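Local coordinates for protein peptide chain release factor subunit 1 (Aeropyrum pernix, PDB 3AGK) that probably directs the release of the finished polypeptide when the ribosome meets any of the three stop codons, as an archaeal member of the eRF1 family, at residues I145-L158 against A256-M268. Residues are numbered along the deposited sequence; the frame is centred on the assembly and turned at random.
Sequences IIIVERDQATIGLL and AYQGLQGLKEAVM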
ATOM      1  N   ILE A 145     -10.821  -5.908   6.007  1.00 40.72           N
ATOM      2  CA  ILE A 145     -12.276  -5.828   6.082  1.00 38.19           C
ATOM      3  C   ILE A 145     -12.881  -7.027   5.350  1.00 42.69           C
ATOM      4  O   ILE A 145     -12.486  -7.335   4.212  1.00 36.68           O
ATOM      5  CB  ILE A 145     -12.802  -4.532   5.453  1.00 40.71           C
ATOM      6  CG1 ILE A 145     -12.019  -3.335   5.996  1.00 42.51           C
ATOM      7  CG2 ILE A 145     -14.332  -4.376   5.689  1.00 33.22           C
ATOM      8  CD1 ILE A 145     -11.814  -2.269   4.974  1.00 39.93           C
ATOM      9  N   ILE A 146     -13.805  -7.707   6.025  1.00 35.34           N
ATOM     10  CA  ILE A 146     -14.574  -8.802   5.437  1.00 41.60           C
ATOM     11  C   ILE A 146     -16.057  -8.432   5.513  1.00 39.92           C
ATOM     12  O   ILE A 146     -16.599  -8.251   6.598  1.00 39.13           O
ATOM     13  CB  ILE A 146     -14.321 -10.152   6.158  1.00 39.44           C
ATOM     14  CG1 ILE A 146     -12.825 -10.475   6.175  1.00 37.30           C
ATOM     15  CG2 ILE A 146     -15.077 -11.286   5.472  1.00 35.16           C
ATOM     16  CD1 ILE A 146     -12.397 -11.457   7.267  1.00 30.25           C
ATOM     17  N   ILE A 147     -16.681  -8.263   4.346  1.00 41.99           N
ATOM     18  CA  ILE A 147     -18.133  -8.118   4.226  1.00 43.07           C
ATOM     19  C   ILE A 147     -18.727  -9.488   3.911  1.00 41.20           C
ATOM     20  O   ILE A 147     -18.325 -10.137   2.943  1.00 40.89           O
ATOM     21  CB  ILE A 147     -18.524  -7.112   3.117  1.00 46.57           C
ATOM     22  CG1 ILE A 147     -17.831  -5.763   3.345  1.00 47.03           C
ATOM     23  CG2 ILE A 147     -20.038  -6.920   3.070  1.00 38.81           C
ATOM     24  CD1 ILE A 147     -18.003  -4.827   2.186  1.00 55.01           C
ATOM     25  N   VAL A 148     -19.656  -9.937   4.745  1.00 38.27           N
ATOM     26  CA  VAL A 148     -20.172 -11.292   4.616  1.00 46.84           C
ATOM     27  C   VAL A 148     -21.672 -11.300   4.433  1.00 44.39           C
ATOM     28  O   VAL A 148     -22.404 -10.618   5.157  1.00 43.00           O
ATOM     29  CB  VAL A 148     -19.909 -12.164   5.863  1.00 50.25           C
ATOM     30  CG1 VAL A 148     -20.142 -13.637   5.502  1.00 49.78           C
ATOM     31  CG2 VAL A 148     -18.515 -11.963   6.396  1.00 49.81           C
ATOM     32  N   GLU A 149     -22.112 -12.092   3.468  1.00 42.28           N
ATOM     33  CA  GLU A 149     -23.507 -12.450   3.320  1.00 47.07           C
ATOM     34  C   GLU A 149     -23.540 -13.959   3.160  1.00 46.52           C
ATOM     35  O   GLU A 149     -22.520 -14.580   2.858  1.00 46.65           O
ATOM     36  CB  GLU A 149     -24.105 -11.814   2.068  1.00 55.04           C
ATOM     37  CG  GLU A 149     -24.513 -10.379   2.243  1.00 64.90           C
ATOM     38  CD  GLU A 149     -25.201  -9.824   1.012  1.00 66.24           C
ATOM     39  OE1 GLU A 149     -26.421 -10.060   0.853  1.00 62.90           O
ATOM     40  OE2 GLU A 149     -24.524  -9.146   0.211  1.00 63.50           O
ATOM     41  N   ARG A 150     -24.713 -14.543   3.350  1.00 46.28           N
ATOM     42  CA  ARG A 150     -24.883 -15.992   3.228  1.00 47.29           C
ATOM     43  C   ARG A 150     -24.337 -16.523   1.904  1.00 54.36           C
ATOM     44  O   ARG A 150     -23.825 -17.645   1.842  1.00 52.27           O
ATOM     45  CB  ARG A 150     -26.365 -16.345   3.324  1.00 52.92           C
ATOM     46  CG  ARG A 150     -27.124 -16.031   2.041  1.00 65.52           C
ATOM     47  CD  ARG A 150     -28.612 -15.837   2.277  1.00 75.48           C
ATOM     48  NE  ARG A 150     -29.297 -17.095   2.551  1.00 82.15           N
ATOM     49  CZ  ARG A 150     -30.333 -17.553   1.851  1.00 86.38           C
ATOM     50  NH1 ARG A 150     -30.813 -16.859   0.828  1.00 90.45           N
ATOM     51  NH2 ARG A 150     -30.888 -18.708   2.176  1.00 81.17           N
ATOM     52  N   ASP A 151     -24.449 -15.730   0.841  1.00 57.41           N
ATOM     53  CA  ASP A 151     -24.078 -16.218  -0.490  1.00 52.48           C
ATOM     54  C   ASP A 151     -23.156 -15.270  -1.263  1.00 45.38           C
ATOM     55  O   ASP A 151     -23.036 -15.376  -2.492  1.00 48.90           O
ATOM     56  CB  ASP A 151     -25.341 -16.474  -1.318  1.00 54.63           C
ATOM     57  CG  ASP A 151     -26.041 -15.189  -1.691  1.00 56.73           C
ATOM     58  OD1 ASP A 151     -25.720 -14.152  -1.074  1.00 53.38           O
ATOM     59  OD2 ASP A 151     -26.896 -15.203  -2.589  1.00 60.37           O
ATOM     60  N   GLN A 152     -22.502 -14.347  -0.555  1.00 43.72           N
ATOM     61  CA  GLN A 152     -21.640 -13.361  -1.210  1.00 47.50           C
ATOM     62  C   GLN A 152     -20.730 -12.644  -0.204  1.00 43.16           C
ATOM     63  O   GLN A 152     -21.120 -12.409   0.935  1.00 40.62           O
ATOM     64  CB  GLN A 152     -22.515 -12.349  -1.934  1.00 52.07           C
ATOM     65  CG  GLN A 152     -21.792 -11.373  -2.820  1.00 59.09           C
ATOM     66  CD  GLN A 152     -22.759 -10.387  -3.456  1.00 67.37           C
ATOM     67  OE1 GLN A 152     -22.356  -9.507  -4.207  1.00 73.63           O
ATOM     68  NE2 GLN A 152     -24.044 -10.527  -3.143  1.00 64.96           N
ATOM     69  N   ALA A 153     -19.517 -12.306  -0.627  1.00 45.78           N
ATOM     70  CA  ALA A 153     -18.547 -11.714   0.282  1.00 43.16           C
ATOM     71  C   ALA A 153     -17.565 -10.790  -0.433  1.00 47.88           C
ATOM     72  O   ALA A 153     -17.329 -10.936  -1.620  1.00 43.58           O
ATOM     73  CB  ALA A 153     -17.793 -12.797   1.036  1.00 34.86           C
ATOM     74  N   THR A 154     -17.014  -9.829   0.309  1.00 48.91           N
ATOM     75  CA  THR A 154     -15.954  -8.953  -0.182  1.00 44.12           C
ATOM     76  C   THR A 154     -14.822  -8.921   0.843  1.00 41.03           C
ATOM     77  O   THR A 154     -15.061  -8.742   2.044  1.00 42.59           O
ATOM     78  CB  THR A 154     -16.473  -7.501  -0.402  1.00 45.64           C
ATOM     79  OG1 THR A 154     -17.542  -7.510  -1.356  1.00 42.23           O
ATOM     80  CG2 THR A 154     -15.342  -6.556  -0.893  1.00 37.00           C
ATOM     81  N   ILE A 155     -13.592  -9.100   0.378  1.00 40.24           N
ATOM     82  CA  ILE A 155     -12.430  -8.923   1.236  1.00 40.56           C
ATOM     83  C   ILE A 155     -11.661  -7.665   0.785  1.00 44.84           C
ATOM     84  O   ILE A 155     -11.347  -7.507  -0.397  1.00 40.74           O
ATOM     85  CB  ILE A 155     -11.551 -10.185   1.254  1.00 45.02           C
ATOM     86  CG1 ILE A 155     -12.418 -11.379   1.654  1.00 44.36           C
ATOM     87  CG2 ILE A 155     -10.359 -10.026   2.227  1.00 37.19           C
ATOM     88  CD1 ILE A 155     -11.779 -12.706   1.413  1.00 44.10           C
ATOM     89  N   GLY A 156     -11.410  -6.747   1.723  1.00 42.46           N
ATOM     90  CA  GLY A 156     -10.763  -5.490   1.389  1.00 41.40           C
ATOM     91  C   GLY A 156      -9.606  -5.167   2.314  1.00 45.66           C
ATOM     92  O   GLY A 156      -9.370  -5.863   3.304  1.00 36.57           O
ATOM     93  N   LEU A 157      -8.893  -4.095   1.996  1.00 39.83           N
ATOM     94  CA  LEU A 157      -7.732  -3.703   2.764  1.00 40.20           C
ATOM     95  C   LEU A 157      -7.636  -2.183   2.851  1.00 42.88           C
ATOM     96  O   LEU A 157      -7.709  -1.493   1.833  1.00 40.90           O
ATOM     97  CB  LEU A 157      -6.472  -4.268   2.114  1.00 38.85           C
ATOM     98  CG  LEU A 157      -5.204  -4.028   2.934  1.00 45.40           C
ATOM     99  CD1 LEU A 157      -5.286  -4.727   4.286  1.00 43.39           C
ATOM    100  CD2 LEU A 157      -3.991  -4.490   2.153  1.00 47.48           C
ATOM    101  N   LEU A 158      -7.493  -1.666   4.069  1.00 44.82           N
ATOM    102  CA  LEU A 158      -7.307  -0.227   4.273  1.00 40.08           C
ATOM    103  C   LEU A 158      -5.931   0.078   4.841  1.00 46.18           C
ATOM    104  O   LEU A 158      -5.530  -0.514   5.850  1.00 43.88           O
ATOM    105  CB  LEU A 158      -8.364   0.326   5.225  1.00 34.03           C
ATOM    106  CG  LEU A 158      -8.245   1.820   5.550  1.00 41.38           C
ATOM    107  CD1 LEU A 158      -8.686   2.642   4.334  1.00 42.75           C
ATOM    108  CD2 LEU A 158      -9.058   2.175   6.806  1.00 37.09           C
ATOM    109  N   ALA A 256     -24.950  -2.406   4.002  1.00 48.87           N
ATOM    110  CA  ALA A 256     -25.923  -2.880   3.037  1.00 43.94           C
ATOM    111  C   ALA A 256     -25.309  -3.416   1.748  1.00 54.43           C
ATOM    112  O   ALA A 256     -25.920  -4.235   1.063  1.00 63.80           O
ATOM    113  CB  ALA A 256     -26.931  -1.763   2.711  1.00 50.86           C
ATOM    114  N   TYR A 257     -24.112  -2.958   1.410  1.00 50.95           N
ATOM    115  CA  TYR A 257     -23.551  -3.258   0.094  1.00 47.56           C
ATOM    116  C   TYR A 257     -22.279  -4.091   0.143  1.00 44.73           C
ATOM    117  O   TYR A 257     -21.697  -4.297   1.208  1.00 49.45           O
ATOM    118  CB  TYR A 257     -23.289  -1.965  -0.680  1.00 55.94           C
ATOM    119  CG  TYR A 257     -24.536  -1.166  -0.964  1.00 64.73           C
ATOM    120  CD1 TYR A 257     -24.878  -0.072  -0.178  1.00 66.16           C
ATOM    121  CD2 TYR A 257     -25.388  -1.522  -2.008  1.00 69.26           C
ATOM    122  CE1 TYR A 257     -26.030   0.659  -0.430  1.00 73.90           C
ATOM    123  CE2 TYR A 257     -26.538  -0.796  -2.270  1.00 78.42           C
ATOM    124  CZ  TYR A 257     -26.854   0.293  -1.480  1.00 81.45           C
ATOM    125  OH  TYR A 257     -28.003   1.007  -1.739  1.00 88.87           O
ATOM    126  N   GLN A 258     -21.870  -4.577  -1.027  1.00 43.35           N
ATOM    127  CA  GLN A 258     -20.644  -5.338  -1.203  1.00 45.04           C
ATOM    128  C   GLN A 258     -19.727  -4.506  -2.077  1.00 44.13           C
ATOM    129  O   GLN A 258     -20.043  -3.360  -2.377  1.00 52.34           O
ATOM    130  CB  GLN A 258     -20.950  -6.689  -1.881  1.00 46.03           C
ATOM    131  CG  GLN A 258     -21.736  -7.655  -1.006  1.00 43.57           C
ATOM    132  CD  GLN A 258     -20.848  -8.549  -0.155  1.00 44.05           C
ATOM    133  OE1 GLN A 258     -19.630  -8.567  -0.323  1.00 48.28           O
ATOM    134  NE2 GLN A 258     -21.457  -9.310   0.752  1.00 42.32           N
ATOM    135  N   GLY A 259     -18.589  -5.065  -2.478  1.00 41.85           N
ATOM    136  CA  GLY A 259     -17.653  -4.333  -3.313  1.00 40.88           C
ATOM    137  C   GLY A 259     -17.065  -3.098  -2.638  1.00 45.00           C
ATOM    138  O   GLY A 259     -17.187  -2.917  -1.422  1.00 44.08           O
ATOM    139  N   LEU A 260     -16.410  -2.259  -3.432  1.00 52.54           N
ATOM    140  CA  LEU A 260     -15.805  -1.025  -2.944  1.00 50.03           C
ATOM    141  C   LEU A 260     -16.781  -0.223  -2.097  1.00 53.33           C
ATOM    142  O   LEU A 260     -16.425   0.303  -1.036  1.00 54.71           O
ATOM    143  CB  LEU A 260     -15.348  -0.170  -4.121  1.00 58.09           C
ATOM    144  CG  LEU A 260     -13.894   0.285  -4.109  1.00 69.14           C
ATOM    145  CD1 LEU A 260     -13.450   0.607  -2.687  1.00 66.08           C
ATOM    146  CD2 LEU A 260     -13.001  -0.774  -4.728  1.00 76.40           C
ATOM    147  N   GLN A 261     -18.014  -0.118  -2.578  1.00 48.68           N
ATOM    148  CA  GLN A 261     -19.056   0.633  -1.875  1.00 54.48           C
ATOM    149  C   GLN A 261     -19.329   0.120  -0.458  1.00 48.54           C
ATOM    150  O   GLN A 261     -19.457   0.907   0.470  1.00 43.85           O
ATOM    151  CB  GLN A 261     -20.348   0.619  -2.692  1.00 70.04           C
ATOM    152  CG  GLN A 261     -21.488   1.432  -2.115  1.00 77.65           C
ATOM    153  CD  GLN A 261     -22.753   1.308  -2.951  1.00 92.47           C
ATOM    154  OE1 GLN A 261     -22.842   0.466  -3.849  1.00 99.19           O
ATOM    155  NE2 GLN A 261     -23.740   2.144  -2.655  1.00 94.41           N
ATOM    156  N   GLY A 262     -19.432  -1.198  -0.285  1.00 43.39           N
ATOM    157  CA  GLY A 262     -19.667  -1.746   1.045  1.00 36.74           C
ATOM    158  C   GLY A 262     -18.458  -1.568   1.956  1.00 41.65           C
ATOM    159  O   GLY A 262     -18.609  -1.376   3.161  1.00 43.00           O
ATOM    160  N   LEU A 263     -17.261  -1.664   1.376  1.00 45.94           N
ATOM    161  CA  LEU A 263     -16.008  -1.487   2.107  1.00 42.57           C
ATOM    162  C   LEU A 263     -15.924  -0.084   2.701  1.00 44.33           C
ATOM    163  O   LEU A 263     -15.557   0.098   3.875  1.00 44.56           O
ATOM    164  CB  LEU A 263     -14.818  -1.701   1.172  1.00 40.59           C
ATOM    165  CG  LEU A 263     -14.469  -3.128   0.755  1.00 40.09           C
ATOM    166  CD1 LEU A 263     -13.253  -3.125  -0.165  1.00 38.63           C
ATOM    167  CD2 LEU A 263     -14.211  -3.983   2.000  1.00 30.63           C
ATOM    168  N   LYS A 264     -16.270   0.902   1.876  1.00 39.30           N
ATOM    169  CA  LYS A 264     -16.308   2.294   2.320  1.00 43.77           C
ATOM    170  C   LYS A 264     -17.278   2.435   3.477  1.00 44.43           C
ATOM    171  O   LYS A 264     -16.935   3.011   4.514  1.00 45.02           O
ATOM    172  CB  LYS A 264     -16.714   3.234   1.179  1.00 46.34           C
ATOM    173  CG  LYS A 264     -16.823   4.725   1.588  1.00 47.84           C
ATOM    174  CD  LYS A 264     -17.132   5.577   0.365  1.00 51.83           C
ATOM    175  CE  LYS A 264     -17.022   7.047   0.641  1.00 61.74           C
ATOM    176  NZ  LYS A 264     -17.041   7.820  -0.644  1.00 77.18           N
ATOM    177  N   GLU A 265     -18.487   1.901   3.304  1.00 42.74           N
ATOM    178  CA  GLU A 265     -19.510   1.994   4.341  1.00 43.79           C
ATOM    179  C   GLU A 265     -19.046   1.389   5.674  1.00 42.79           C
ATOM    180  O   GLU A 265     -19.266   1.970   6.738  1.00 46.37           O
ATOM    181  CB  GLU A 265     -20.836   1.365   3.903  1.00 57.46           C
ATOM    182  CG  GLU A 265     -21.875   1.389   5.034  1.00 81.55           C
ATOM    183  CD  GLU A 265     -23.304   1.075   4.593  1.00 93.44           C
ATOM    184  OE1 GLU A 265     -23.496   0.297   3.629  1.00 86.59           O
ATOM    185  OE2 GLU A 265     -24.237   1.611   5.243  1.00 99.18           O
ATOM    186  N   ALA A 266     -18.383   0.241   5.617  1.00 37.73           N
ATOM    187  CA  ALA A 266     -17.906  -0.413   6.831  1.00 40.81           C
ATOM    188  C   ALA A 266     -16.838   0.424   7.537  1.00 47.85           C
ATOM    189  O   ALA A 266     -16.817   0.535   8.766  1.00 43.36           O
ATOM    190  CB  ALA A 266     -17.365  -1.772   6.511  1.00 32.62           C
ATOM    191  N   VAL A 267     -15.937   0.992   6.747  1.00 46.94           N
ATOM    192  CA  VAL A 267     -14.892   1.841   7.291  1.00 44.01           C
ATOM    193  C   VAL A 267     -15.473   3.125   7.913  1.00 44.27           C
ATOM    194  O   VAL A 267     -15.097   3.520   9.016  1.00 43.66           O
ATOM    195  CB  VAL A 267     -13.805   2.141   6.218  1.00 42.76           C
ATOM    196  CG1 VAL A 267     -12.791   3.156   6.735  1.00 41.77           C
ATOM    197  CG2 VAL A 267     -13.101   0.831   5.810  1.00 37.16           C
ATOM    198  N   MET A 268     -16.400   3.769   7.217  1.00 37.86           N
ATOM    199  CA  MET A 268     -17.018   4.953   7.784  1.00 47.88           C
ATOM    200  C   MET A 268     -17.761   4.630   9.078  1.00 53.20           C
ATOM    201  O   MET A 268     -17.847   5.468   9.959  1.00 55.35           O
ATOM    202  CB  MET A 268     -17.958   5.642   6.788  1.00 42.83           C
ATOM    203  CG  MET A 268     -17.272   6.099   5.502  1.00 50.90           C
ATOM    204  SD  MET A 268     -15.867   7.223   5.775  1.00 55.73           S
ATOM    205  CE  MET A 268     -16.653   8.649   6.564  1.00 58.47           C
TER
HETATM  206  O   HOH W   1     -26.002  -6.972  -1.008  1.00 74.23           O
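Helix 259-268 packs across the face of the beta hairpin 145-158, its axis 8.7 Å from that of strand 152-158 at 64°, with Thr154 and Gly259 the nearest pair by CA atoms. Gln258 lies over the hairpin. Its chain bends at chi2 (-90°), which turns the amide toward the hairpin. The amide stacks on that of Gln152, the planes 9° apart. NE2 of Gln258 donates to Glu149 OE2 at 3.1 Å, on the anti lone pair and almost in the amide plane. Thr154 OG1 donates to Gln258 OE1 at 2.6 Å, in the carbonyl plane. The same OG1 accepts from Gly259 N at 2.9 Å. This hydroxyl therefore ties both Gln258 and the Gly259 backbone to strand 152-158. Further along, Leu263 lies over both strands: its CD2 meets Ile145 CG2 at 3.7 Å, and its CD1 meets Gly156 CA. Gly262 lets Ile147 CD1 reach the helix backbone, 3.3 Å from Leu263 N. Val267 ends the apolar row against Ile145 and Leu158. On the other face of the mixed sheet of eRF1 domain 2, Ile146 and Val148 pack on helix 188-215. On the near side, Val165 of strand 162-170 touches Leu263, and Tyr279 of helix 277-294 touches Val267.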